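Local coordinates for protein 11S globulin beta subunit (Cucurbita maxima, PDB 2EVX) that serves as a seed storage protein, a nutrient reservoir that assembles into hexamers of subunits each made of disulfide-linked acidic and basic chains, at the interface of chains A and B. Coordinates in Å, arbitrary orientation; residue numbers count along the deposited sequence, not the author numbering. Chains: chain A/B, 11S globulin beta subunit.

The interface of chains A and B. Residues chain A 334, 337, 388, 443, 449-450, 452; chain B 220-221, 223.
With CG anti to the backbone N (chi1 -170°) and a bend at chi2, B:Glu220 carries its carboxylate away from helix 215-222 and lays it against A:Met334 and A:Leu449, while A:Gln443, its own CG likewise anti to N (chi1 -175°) and its chain bent at chi2, turns its amide toward the same helix at B:Ala221. The patch illustrates how the end of a short helix docks on a neighbouring subunit of an 11S globulin, a bicupin protein whose subunits assemble into hexamers. Its helix-end carbonyls are taken up by side-chain amides of both chains. A:Gln443 NE2 donates to the backbone O of B:Ala221 at 2.5 Å, reaching it from above the carbonyl plane, 45° out of it. From the helix's own chain, B:Gln223 NE2 donates at 2.9 Å to the backbone O of B:Glu220, lying in the carbonyl plane on a lone pair, and so probably caps the C-terminal end of the helix. B:Gln223 NE2 also donates across the interface to the backbone O of A:Gly452 at 3.1 Å. Two carbonyls of different chains thus grip one amide nitrogen, which should fix the rotation of the B:Gln223 amide.

Van der Waals contacts complete the patch. A:Met334 and A:Leu449 run past B:Glu220 in the opposite direction to its chain, the thioether sulphur SD and the methyl CD1 both facing carboxylate oxygen OE2; the sulphur–oxygen approach is modelled short and, at this resolution, carries no weight. A:Leu449 CD1 also rests 3.8 Å from B:Ala221 CA. Ring carbon CD of A:Pro337 meets B:Ala221 CB at 3.4 Å. A:Arg388 stands in a second shell, its NH2 4.7 Å from OE1 of B:Glu220; with no direct salt bridge, its charge may still favour the carboxylate. The methyl CE of A:Met334 sits 4.0 Å above the centre of the A:Arg388 guanidinium plane.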
loop_
_atom_site.group_PDB
_atom_site.type_symbol
_atom_site.label_atom_id
_atom_site.label_comp_id
_atom_site.label_asym_id
_atom_site.label_seq_id
_atom_site.Cartn_x
_atom_site.Cartn_y
_atom_site.Cartn_z
ATOM N N MET A 334 -4.047 -29.439 -22.137
ATOM C CA MET A 334 -4.376 -28.022 -22.154
ATOM C C MET A 334 -4.911 -27.515 -20.819
ATOM O O MET A 334 -5.672 -28.211 -20.145
ATOM C CB MET A 334 -5.421 -27.758 -23.252
ATOM C CG MET A 334 -6.083 -26.381 -23.205
ATOM S SD MET A 334 -7.451 -26.155 -24.397
ATOM C CE MET A 334 -6.532 -25.567 -25.834
ATOM N N PRO A 337 -9.228 -22.134 -20.220
ATOM C CA PRO A 337 -9.169 -20.673 -20.156
ATOM C C PRO A 337 -9.448 -20.189 -18.742
ATOM O O PRO A 337 -10.277 -20.748 -18.028
ATOM C CB PRO A 337 -10.237 -20.232 -21.161
ATOM C CG PRO A 337 -11.127 -21.414 -21.281
ATOM C CD PRO A 337 -10.170 -22.563 -21.263
ATOM N N ARG A 388 -1.587 -24.863 -24.019
ATOM C CA ARG A 388 -1.603 -26.174 -24.632
ATOM C C ARG A 388 -0.183 -26.646 -24.871
ATOM O O ARG A 388 0.568 -26.034 -25.631
ATOM C CB ARG A 388 -2.368 -26.130 -25.946
ATOM C CG ARG A 388 -1.744 -26.955 -27.048
ATOM C CD ARG A 388 -2.814 -27.461 -27.958
ATOM N NE ARG A 388 -3.618 -28.464 -27.276
ATOM C CZ ARG A 388 -4.838 -28.822 -27.658
ATOM N NH1 ARG A 388 -5.391 -28.243 -28.717
ATOM N NH2 ARG A 388 -5.493 -29.769 -26.993
ATOM N N GLN A 443 -18.279 -29.159 -20.941
ATOM C CA GLN A 443 -16.942 -29.406 -20.403
ATOM C C GLN A 443 -17.020 -30.118 -19.056
ATOM O O GLN A 443 -17.470 -29.547 -18.055
ATOM C CB GLN A 443 -16.173 -28.087 -20.263
ATOM C CG GLN A 443 -14.725 -28.239 -19.814
ATOM C CD GLN A 443 -13.998 -29.348 -20.543
ATOM O OE1 GLN A 443 -14.141 -30.518 -20.204
ATOM N NE2 GLN A 443 -13.224 -28.988 -21.553
ATOM N N LEU A 449 -7.071 -29.885 -18.649
ATOM C CA LEU A 449 -7.888 -30.709 -19.524
ATOM C C LEU A 449 -7.033 -31.780 -20.187
ATOM O O LEU A 449 -5.971 -31.499 -20.739
ATOM C CB LEU A 449 -8.550 -29.838 -20.592
ATOM C CG LEU A 449 -9.282 -28.597 -20.069
ATOM C CD1 LEU A 449 -9.997 -27.908 -21.211
ATOM C CD2 LEU A 449 -10.278 -28.984 -18.996
ATOM N N SER A 450 -7.495 -33.021 -20.113
ATOM C CA SER A 450 -6.779 -34.131 -20.718
ATOM C C SER A 450 -7.019 -34.073 -22.219
ATOM O O SER A 450 -8.131 -33.786 -22.659
ATOM C CB SER A 450 -7.291 -35.457 -20.146
ATOM O OG SER A 450 -8.700 -35.563 -20.263
ATOM N N GLY A 452 -8.256 -33.585 -25.203
ATOM C CA GLY A 452 -9.602 -33.716 -25.727
ATOM C C GLY A 452 -9.727 -32.701 -26.845
ATOM O O GLY A 452 -10.801 -32.129 -27.076
ATOM N N GLU B 220 -12.193 -26.810 -27.958
ATOM C CA GLU B 220 -11.737 -27.847 -27.043
ATOM C C GLU B 220 -12.130 -27.527 -25.606
ATOM O O GLU B 220 -12.819 -28.307 -24.946
ATOM C CB GLU B 220 -10.214 -28.007 -27.153
ATOM C CG GLU B 220 -9.637 -29.222 -26.418
ATOM C CD GLU B 220 -9.525 -29.040 -24.906
ATOM O OE1 GLU B 220 -9.266 -30.048 -24.215
ATOM O OE2 GLU B 220 -9.680 -27.906 -24.403
ATOM N N ALA B 221 -11.666 -26.381 -25.126
ATOM C CA ALA B 221 -11.950 -25.942 -23.771
ATOM C C ALA B 221 -13.410 -26.172 -23.401
ATOM O O ALA B 221 -13.714 -26.693 -22.324
ATOM C CB ALA B 221 -11.605 -24.469 -23.625
ATOM N N GLN B 223 -15.652 -27.851 -25.555
ATOM C CA GLN B 223 -16.179 -29.061 -26.193
ATOM C C GLN B 223 -17.433 -28.660 -26.989
ATOM O O GLN B 223 -18.560 -29.089 -26.690
ATOM C CB GLN B 223 -16.521 -30.129 -25.139
ATOM C CG GLN B 223 -15.303 -30.696 -24.414
ATOM C CD GLN B 223 -14.434 -31.588 -25.302
ATOM O OE1 GLN B 223 -14.710 -32.779 -25.463
ATOM N NE2 GLN B 223 -13.385 -31.012 -25.886
#